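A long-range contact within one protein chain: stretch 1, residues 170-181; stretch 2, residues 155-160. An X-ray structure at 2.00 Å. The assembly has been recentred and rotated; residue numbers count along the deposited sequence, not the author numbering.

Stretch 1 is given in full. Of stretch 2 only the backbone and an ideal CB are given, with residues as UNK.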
ATOM      1  N   VAL A 170       5.679  -9.780  -9.023  1.00 16.92           N
ATOM      2  CA  VAL A 170       4.279 -10.179  -9.145  1.00 16.28           C
ATOM      3  C   VAL A 170       3.840  -9.895 -10.578  1.00 17.32           C
ATOM      4  O   VAL A 170       3.952  -8.764 -11.061  1.00 17.75           O
ATOM      5  CB  VAL A 170       3.354  -9.394  -8.193  1.00 17.56           C
ATOM      6  CG1 VAL A 170       1.912  -9.789  -8.445  1.00 15.06           C
ATOM      7  CG2 VAL A 170       3.725  -9.678  -6.745  1.00 18.47           C
ATOM      8  N   ALA A 171       3.353 -10.926 -11.256  1.00 16.80           N
ATOM      9  CA  ALA A 171       2.894 -10.789 -12.635  1.00 17.31           C
ATOM     10  C   ALA A 171       1.393 -10.525 -12.645  1.00 17.25           C
ATOM     11  O   ALA A 171       0.678 -10.970 -11.750  1.00 19.31           O
ATOM     12  CB  ALA A 171       3.208 -12.061 -13.424  1.00 16.37           C
ATOM     13  N   ALA A 172       0.924  -9.802 -13.657  1.00 15.89           N
ATOM     14  CA  ALA A 172      -0.490  -9.483 -13.777  1.00 16.32           C
ATOM     15  C   ALA A 172      -0.910  -9.430 -15.240  1.00 16.54           C
ATOM     16  O   ALA A 172      -0.149  -8.998 -16.106  1.00 17.80           O
ATOM     17  CB  ALA A 172      -0.787  -8.149 -13.101  1.00 14.85           C
ATOM     18  N   GLY A 173      -2.131  -9.873 -15.503  1.00 16.41           N
ATOM     19  CA  GLY A 173      -2.653  -9.873 -16.855  1.00 16.54           C
ATOM     20  C   GLY A 173      -3.957 -10.646 -16.877  1.00 17.23           C
ATOM     21  O   GLY A 173      -4.626 -10.764 -15.843  1.00 16.77           O
ATOM     22  N   THR A 174      -4.326 -11.169 -18.044  1.00 16.75           N
ATOM     23  CA  THR A 174      -5.559 -11.933 -18.166  1.00 17.98           C
ATOM     24  C   THR A 174      -5.372 -13.306 -17.536  1.00 19.15           C
ATOM     25  O   THR A 174      -4.245 -13.772 -17.360  1.00 18.88           O
ATOM     26  CB  THR A 174      -5.976 -12.121 -19.650  1.00 19.27           C
ATOM     27  OG1 THR A 174      -5.006 -12.929 -20.328  1.00 19.62           O
ATOM     28  CG2 THR A 174      -6.079 -10.776 -20.353  1.00 18.55           C
ATOM     29  N   MET A 175      -6.478 -13.954 -17.192  1.00 20.02           N
ATOM     30  CA  MET A 175      -6.407 -15.276 -16.593  1.00 22.50           C
ATOM     31  C   MET A 175      -5.764 -16.278 -17.555  1.00 21.90           C
ATOM     32  O   MET A 175      -5.070 -17.191 -17.124  1.00 21.71           O
ATOM     33  CB  MET A 175      -7.805 -15.745 -16.174  1.00 25.23           C
ATOM     34  CG  MET A 175      -8.394 -14.926 -15.027  1.00 29.83           C
ATOM     35  SD  MET A 175      -7.296 -14.876 -13.578  1.00 35.58           S
ATOM     36  CE  MET A 175      -7.805 -16.378 -12.731  1.00 34.77           C
ATOM     37  N   GLU A 176      -5.981 -16.104 -18.857  1.00 24.10           N
ATOM     38  CA  GLU A 176      -5.382 -17.006 -19.843  1.00 24.21           C
ATOM     39  C   GLU A 176      -3.860 -16.885 -19.808  1.00 22.24           C
ATOM     40  O   GLU A 176      -3.147 -17.888 -19.821  1.00 22.64           O
ATOM     41  CB  GLU A 176      -5.867 -16.680 -21.255  1.00 28.11           C
ATOM     42  CG  GLU A 176      -7.354 -16.847 -21.479  1.00 34.24           C
ATOM     43  CD  GLU A 176      -7.725 -16.744 -22.947  1.00 37.16           C
ATOM     44  OE1 GLU A 176      -7.289 -15.772 -23.603  1.00 40.63           O
ATOM     45  OE2 GLU A 176      -8.450 -17.632 -23.442  1.00 39.51           O
ATOM     46  N   GLN A 177      -3.368 -15.652 -19.771  1.00 20.19           N
ATOM     47  CA  GLN A 177      -1.932 -15.410 -19.729  1.00 19.05           C
ATOM     48  C   GLN A 177      -1.345 -15.922 -18.419  1.00 17.58           C
ATOM     49  O   GLN A 177      -0.282 -16.549 -18.407  1.00 18.46           O
ATOM     50  CB  GLN A 177      -1.643 -13.911 -19.889  1.00 19.61           C
ATOM     51  CG  GLN A 177      -2.253 -13.306 -21.147  1.00 21.15           C
ATOM     52  CD  GLN A 177      -2.137 -11.786 -21.210  1.00 21.74           C
ATOM     53  OE1 GLN A 177      -2.307 -11.088 -20.207  1.00 19.49           O
ATOM     54  NE2 GLN A 177      -1.873 -11.269 -22.401  1.00 18.25           N
ATOM     55  N   LEU A 178      -2.032 -15.659 -17.313  1.00 17.53           N
ATOM     56  CA  LEU A 178      -1.546 -16.110 -16.015  1.00 17.75           C
ATOM     57  C   LEU A 178      -1.454 -17.633 -15.993  1.00 19.21           C
ATOM     58  O   LEU A 178      -0.553 -18.206 -15.372  1.00 19.21           O
ATOM     59  CB  LEU A 178      -2.469 -15.603 -14.893  1.00 17.20           C
ATOM     60  CG  LEU A 178      -2.266 -14.113 -14.566  1.00 18.77           C
ATOM     61  CD1 LEU A 178      -3.426 -13.561 -13.727  1.00 18.88           C
ATOM     62  CD2 LEU A 178      -0.945 -13.954 -13.840  1.00 15.19           C
ATOM     63  N   ALA A 179      -2.389 -18.286 -16.677  1.00 19.68           N
ATOM     64  CA  ALA A 179      -2.397 -19.746 -16.750  1.00 19.62           C
ATOM     65  C   ALA A 179      -1.235 -20.204 -17.633  1.00 20.54           C
ATOM     66  O   ALA A 179      -0.576 -21.202 -17.343  1.00 20.54           O
ATOM     67  CB  ALA A 179      -3.723 -20.234 -17.321  1.00 19.89           C
ATOM     68  N   ALA A 180      -0.980 -19.468 -18.709  1.00 20.69           N
ATOM     69  CA  ALA A 180       0.121 -19.811 -19.609  1.00 21.54           C
ATOM     70  C   ALA A 180       1.445 -19.647 -18.875  1.00 21.75           C
ATOM     71  O   ALA A 180       2.410 -20.367 -19.143  1.00 21.49           O
ATOM     72  CB  ALA A 180       0.097 -18.914 -20.846  1.00 19.46           C
ATOM     73  N   LEU A 181       1.479 -18.701 -17.938  1.00 22.56           N
ATOM     74  CA  LEU A 181       2.683 -18.424 -17.158  1.00 22.11           C
ATOM     75  C   LEU A 181       2.970 -19.575 -16.206  1.00 22.61           C
ATOM     76  O   LEU A 181       4.125 -19.923 -15.964  1.00 22.27           O
ATOM     77  CB  LEU A 181       2.505 -17.137 -16.346  1.00 22.54           C
ATOM     78  CG  LEU A 181       3.711 -16.224 -16.099  1.00 21.88           C
ATOM     79  CD1 LEU A 181       3.453 -15.419 -14.831  1.00 22.88           C
ATOM     80  CD2 LEU A 181       4.992 -17.027 -15.958  1.00 24.59           C
ATOM     81  N   UNK A 155       7.090 -11.375 -22.163  1.00 22.89           N
ATOM     82  CA  UNK A 155       7.046 -12.007 -23.477  1.00 24.72           C
ATOM     83  C   UNK A 155       5.725 -12.749 -23.643  1.00 23.85           C
ATOM     84  O   UNK A 155       5.226 -12.906 -24.756  1.00 24.12           O
ATOM     85  CB  UNK A 155       8.228 -12.960 -23.664  1.00 24.72           C
ATOM     86  N   UNK A 156       5.173 -13.218 -22.529  1.00 23.53           N
ATOM     87  CA  UNK A 156       3.908 -13.936 -22.555  1.00 22.69           C
ATOM     88  C   UNK A 156       2.735 -12.968 -22.526  1.00 22.17           C
ATOM     89  O   UNK A 156       1.579 -13.385 -22.581  1.00 22.44           O
ATOM     90  CB  UNK A 156       3.821 -14.909 -21.378  1.00 22.69           C
ATOM     91  N   UNK A 157       3.034 -11.674 -22.435  1.00 20.48           N
ATOM     92  CA  UNK A 157       1.974 -10.682 -22.445  1.00 18.78           C
ATOM     93  C   UNK A 157       1.580 -10.111 -21.098  1.00 18.26           C
ATOM     94  O   UNK A 157       0.678  -9.276 -21.023  1.00 16.33           O
ATOM     95  CB  UNK A 157       0.731 -11.297 -23.091  1.00 18.78           C
ATOM     96  N   UNK A 158       2.250 -10.551 -20.039  1.00 15.84           N
ATOM     97  CA  UNK A 158       1.956 -10.061 -18.697  1.00 17.39           C
ATOM     98  C   UNK A 158       2.794  -8.821 -18.398  1.00 17.02           C
ATOM     99  O   UNK A 158       3.720  -8.496 -19.133  1.00 18.21           O
ATOM    100  CB  UNK A 158       2.218 -11.150 -17.654  1.00 17.39           C
ATOM    101  N   UNK A 159       2.469  -8.135 -17.310  1.00 16.24           N
ATOM    102  CA  UNK A 159       3.230  -6.960 -16.919  1.00 18.98           C
ATOM    103  C   UNK A 159       3.715  -7.175 -15.487  1.00 17.75           C
ATOM    104  O   UNK A 159       3.048  -7.835 -14.687  1.00 18.50           O
ATOM    105  CB  UNK A 159       2.393  -5.685 -17.041  1.00 18.98           C
ATOM    106  N   UNK A 160       4.901  -6.654 -15.153  1.00 18.14           N
ATOM    107  CA  UNK A 160       5.412  -6.826 -13.791  1.00 19.14           C
ATOM    108  C   UNK A 160       4.745  -5.780 -12.897  1.00 18.41           C
ATOM    109  O   UNK A 160       5.333  -4.737 -12.595  1.00 20.28           O
ATOM    110  CB  UNK A 160       6.936  -6.698 -13.747  1.00 19.14           C
TER

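Stretch 1 offers two surfaces: a strand that includes Ala-171 and Ala-172, and, past Gly-173, a helix whose first turn is capped by Thr-174.

At position 155 the ideal CB finds nothing of stretch 1 within 5.5 Å. Stretch 1 sets no demand there, and many side chains would do; the deposited residue is Arg-155, which makes no contact with it.

At 156 the CA-to-CB bond points toward the helix, yet the ideal CB stands 5.3 Å from Gln-177 O and 5.4 Å from Leu-181 CG. That gap is too wide for alanine to fill, and the nearby Ala-180 CB and Leu-181 side chain favour an apolar group of medium length: leucine, isoleucine or methionine. Leu-156 closes the gap, bringing CD2 to 3.8 Å from Leu-181 CA and 4.3 Å from Leu-181 CG.

Position 157 has a phi of 101°, and two objections meet any CB. It would be jammed against the carbonyl oxygen of the preceding residue, and it would lie 2.7 Å from Gln-177 NE2. Glycine is strongly indicated, and Gly-157 is found, ending a helix in a Schellman motif.

The CB at 158 points sideways, 3.6 Å from Ala-172 O and 4.4 Å from Ala-171 CB. Beyond it lies the angle between strand and helix, lined by Gly-173, Gln-177 CB, Leu-178 and Leu-181, so an apolar chain that can reach the helix is wanted; leucine and methionine are good candidates. Leu-158, with chi1 and chi2 both m, sends CD1 to 3.3 Å from Gln-177 CB and 4.2 Å from Leu-178 CD2, while CD2 lies 4.4 Å from Leu-181 CG. CD1 also sits 3.7 Å from Gly-173 CA, and a CB at Gly-173 would come within 2.5 Å of it: the missing side chain of one stretch makes room for the leucine of the other.

At 159 the backbone does the pairing. Its N donates to Ala-172 O at 3.0 Å and its O accepts from Ala-172 N at 3.1 Å, an antiparallel pair that excludes proline here. The CB shares a sheet face with the small Ala-172, which leaves the choice fairly open; beta-branched residues such as threonine and valine suit a strand well. Thr-159 is the residue, its OG1 4.3 Å from Ala-172 CB.

Position 160 has a phi of -81°, and its N makes no hydrogen bond to stretch 1, so proline is allowed among many others. Pro-160 takes the place, its CA 4.8 Å from Ala-171 CA.

Stretch 2 155-160: RLGLTP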
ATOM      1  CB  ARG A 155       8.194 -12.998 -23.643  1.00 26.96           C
ATOM      2  CG  ARG A 155       9.368 -12.482 -24.450  1.00 31.63           C
ATOM      3  CD  ARG A 155      10.306 -13.633 -24.758  1.00 35.22           C
ATOM      4  NE  ARG A 155       9.588 -14.710 -25.433  1.00 36.79           N
ATOM      5  CZ  ARG A 155       9.644 -15.989 -25.077  1.00 38.33           C
ATOM      6  NH1 ARG A 155      10.388 -16.363 -24.045  1.00 38.31           N
ATOM      7  NH2 ARG A 155       8.951 -16.896 -25.753  1.00 38.63           N
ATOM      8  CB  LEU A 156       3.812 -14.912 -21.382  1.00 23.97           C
ATOM      9  CG  LEU A 156       4.352 -16.324 -21.628  1.00 25.68           C
ATOM     10  CD1 LEU A 156       5.770 -16.263 -22.189  1.00 24.97           C
ATOM     11  CD2 LEU A 156       4.319 -17.099 -20.315  1.00 25.40           C
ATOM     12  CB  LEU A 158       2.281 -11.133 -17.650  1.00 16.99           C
ATOM     13  CG  LEU A 158       1.583 -12.498 -17.643  1.00 19.65           C
ATOM     14  CD1 LEU A 158       0.088 -12.302 -17.576  1.00 20.97           C
ATOM     15  CD2 LEU A 158       1.978 -13.303 -18.865  1.00 20.24           C
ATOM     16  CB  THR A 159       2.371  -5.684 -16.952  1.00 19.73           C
ATOM     17  OG1 THR A 159       1.473  -5.693 -15.839  1.00 26.70           O
ATOM     18  CG2 THR A 159       1.564  -5.616 -18.228  1.00 18.27           C
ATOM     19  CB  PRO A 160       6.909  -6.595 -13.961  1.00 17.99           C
ATOM     20  CG  PRO A 160       6.946  -5.535 -15.024  1.00 18.53           C
ATOM     21  CD  PRO A 160       5.911  -6.023 -16.022  1.00 19.26           C
TER
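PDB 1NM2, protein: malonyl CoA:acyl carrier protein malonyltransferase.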